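Local atomic coordinates of conserved exported protein (Bacteroides fragilis, PDB entry 3CLW), a protein that is of unknown function but probably hydrolyses O-glycosidic bonds as a TIM-barrel glycoside hydrolase. Residues I19-A24 / K307-E312. Residues are numbered along the deposited sequence; the frame is centred on the assembly and turned at random.
Sequences IDNFSA and KFWASE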
loop_
_atom_site.group_PDB
_atom_site.type_symbol
_atom_site.label_atom_id
_atom_site.label_comp_id
_atom_site.label_asym_id
_atom_site.label_seq_id
_atom_site.Cartn_x
_atom_site.Cartn_y
_atom_site.Cartn_z
ATOM N N ILE A 19 -13.317 5.675 0.590
ATOM C CA ILE A 19 -11.863 5.583 0.840
ATOM C C ILE A 19 -11.588 4.995 2.224
ATOM O O ILE A 19 -12.139 5.458 3.226
ATOM C CB ILE A 19 -11.138 6.949 0.730
ATOM C CG1 ILE A 19 -11.441 7.667 -0.597
ATOM C CG2 ILE A 19 -9.621 6.786 0.929
ATOM C CD1 ILE A 19 -10.834 6.974 -1.830
ATOM N N ASP A 20 -10.756 3.958 2.267
ATOM C CA ASP A 20 -10.302 3.373 3.527
ATOM C C ASP A 20 -9.028 4.080 4.023
ATOM O O ASP A 20 -9.013 4.602 5.117
ATOM C CB ASP A 20 -10.042 1.868 3.365
ATOM C CG ASP A 20 -11.325 1.063 3.086
ATOM O OD1 ASP A 20 -12.406 1.503 3.512
ATOM O OD2 ASP A 20 -11.240 -0.001 2.447
ATOM N N ASN A 21 -7.959 4.076 3.224
ATOM C CA ASN A 21 -6.655 4.625 3.680
ATOM C C ASN A 21 -5.668 4.778 2.553
ATOM O O ASN A 21 -5.910 4.333 1.433
ATOM C CB ASN A 21 -6.009 3.718 4.743
ATOM C CG ASN A 21 -5.727 2.286 4.229
ATOM O OD1 ASN A 21 -4.761 2.049 3.490
ATOM N ND2 ASN A 21 -6.560 1.327 4.641
ATOM N N PHE A 22 -4.545 5.402 2.887
ATOM C CA PHE A 22 -3.319 5.300 2.131
ATOM C C PHE A 22 -2.314 4.799 3.151
ATOM O O PHE A 22 -2.364 5.160 4.328
ATOM C CB PHE A 22 -2.929 6.672 1.566
ATOM C CG PHE A 22 -3.849 7.142 0.441
ATOM C CD1 PHE A 22 -3.514 6.897 -0.898
ATOM C CD2 PHE A 22 -5.050 7.776 0.733
ATOM C CE1 PHE A 22 -4.366 7.292 -1.921
ATOM C CE2 PHE A 22 -5.904 8.167 -0.272
ATOM C CZ PHE A 22 -5.568 7.926 -1.607
ATOM N N SER A 23 -1.410 3.949 2.703
ATOM C CA SER A 23 -0.626 3.197 3.614
ATOM C C SER A 23 0.799 3.021 3.114
ATOM O O SER A 23 1.113 3.390 1.994
ATOM C CB SER A 23 -1.287 1.849 3.837
ATOM O OG SER A 23 -0.697 1.187 4.942
ATOM N N ALA A 24 1.656 2.486 3.980
ATOM C CA ALA A 24 2.967 1.992 3.583
ATOM C C ALA A 24 3.370 0.927 4.584
ATOM O O ALA A 24 2.650 0.668 5.540
ATOM C CB ALA A 24 4.010 3.130 3.535
ATOM N N LYS A 307 -14.878 -4.599 -1.975
ATOM C CA LYS A 307 -13.851 -3.581 -2.225
ATOM C C LYS A 307 -12.597 -4.127 -2.945
ATOM O O LYS A 307 -12.329 -5.333 -2.977
ATOM C CB LYS A 307 -13.461 -2.902 -0.913
ATOM C CG LYS A 307 -14.511 -1.955 -0.339
ATOM C CD LYS A 307 -14.099 -1.493 1.015
ATOM C CE LYS A 307 -15.016 -0.395 1.499
ATOM N NZ LYS A 307 -14.588 0.141 2.827
ATOM N N PHE A 308 -11.835 -3.201 -3.518
ATOM C CA PHE A 308 -10.481 -3.492 -3.946
ATOM C C PHE A 308 -9.444 -2.630 -3.177
ATOM O O PHE A 308 -9.703 -1.469 -2.902
ATOM C CB PHE A 308 -10.335 -3.288 -5.469
ATOM C CG PHE A 308 -8.953 -3.603 -5.967
ATOM C CD1 PHE A 308 -8.519 -4.916 -6.024
ATOM C CD2 PHE A 308 -8.088 -2.583 -6.314
ATOM C CE1 PHE A 308 -7.238 -5.215 -6.458
ATOM C CE2 PHE A 308 -6.809 -2.854 -6.731
ATOM C CZ PHE A 308 -6.372 -4.170 -6.809
ATOM N N TRP A 309 -8.300 -3.226 -2.832
ATOM C CA TRP A 309 -7.141 -2.517 -2.251
ATOM C C TRP A 309 -5.904 -2.818 -3.092
ATOM O O TRP A 309 -5.566 -3.998 -3.362
ATOM C CB TRP A 309 -6.858 -2.969 -0.814
ATOM C CG TRP A 309 -7.655 -2.303 0.291
ATOM C CD1 TRP A 309 -8.851 -1.618 0.165
ATOM C CD2 TRP A 309 -7.335 -2.292 1.697
ATOM N NE1 TRP A 309 -9.268 -1.174 1.398
ATOM C CE2 TRP A 309 -8.361 -1.574 2.354
ATOM C CE3 TRP A 309 -6.260 -2.811 2.468
ATOM C CZ2 TRP A 309 -8.366 -1.372 3.728
ATOM C CZ3 TRP A 309 -6.280 -2.613 3.853
ATOM C CH2 TRP A 309 -7.319 -1.891 4.460
ATOM N N ALA A 310 -5.236 -1.759 -3.540
ATOM C CA ALA A 310 -3.896 -1.906 -4.111
ATOM C C ALA A 310 -2.959 -1.909 -2.883
ATOM O O ALA A 310 -2.876 -0.926 -2.131
ATOM C CB ALA A 310 -3.599 -0.776 -5.123
ATOM N N SER A 311 -2.338 -3.046 -2.601
ATOM C CA SER A 311 -1.783 -3.235 -1.258
ATOM C C SER A 311 -0.258 -3.312 -1.179
ATOM O O SER A 311 0.297 -3.535 -0.100
ATOM C CB SER A 311 -2.393 -4.470 -0.602
ATOM O OG SER A 311 -2.160 -5.610 -1.440
ATOM N N GLU A 312 0.419 -3.147 -2.311
ATOM C CA GLU A 312 1.885 -3.061 -2.327
ATOM C C GLU A 312 2.374 -2.576 -3.656
ATOM O O GLU A 312 1.948 -3.054 -4.683
ATOM C CB GLU A 312 2.551 -4.400 -2.010
ATOM C CG GLU A 312 4.026 -4.256 -1.596
ATOM C CD GLU A 312 4.781 -5.562 -1.577
ATOM O OE1 GLU A 312 4.428 -6.487 -0.818
ATOM O OE2 GLU A 312 5.763 -5.663 -2.327
#
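The carboxylate of Asp20 is divided between two donors, Lys307 and Trp309, which lie two residues apart and point to the same side of their strand. OD2 of Asp20 accepts the indole N-H, at 2.5 Å from Trp309 NE1 and with an N-H...O angle of 156°; the separation is unusually short and its exact length doubtful. It meets the ring at its edge, almost in the ring plane, and accepts through its anti lone pair; the carboxylate itself is turned 62° from the indole. The other oxygen, OD1 of Asp20, turns its syn lone pair to Lys307 NZ, 2.7 Å away, in a salt bridge. The lysine chain is extended beyond CG, which carries its ammonium up to meet an aspartate coming from the opposite direction. Two donors on separate oxygens limit rotation of the carboxylate, and the adjacent positive charge would be expected to favour its ionised form. Farther along the indole, Asn21 sets its amide almost perpendicular to the ring, at 87°; ND2 of Asn21 approaches CH2 of Trp309 obliquely at 3.3 Å, while OD1 of Asn21 is hydrogen-bonded to Gln355. Lys307 also forms a salt bridge with Glu18. The backbones stay apart, with 8.8 Å between the CA atoms of Asp20 and Trp309, so side chains alone bridge the gap. Inside the barrel Trp309 makes edge-to-face contacts with Tyr180 and Phe271, and strand 353-356 pairs in parallel with both 6-25 and 307-310 and so lies between them in the barrel wall, while the side chains meet on the inner side.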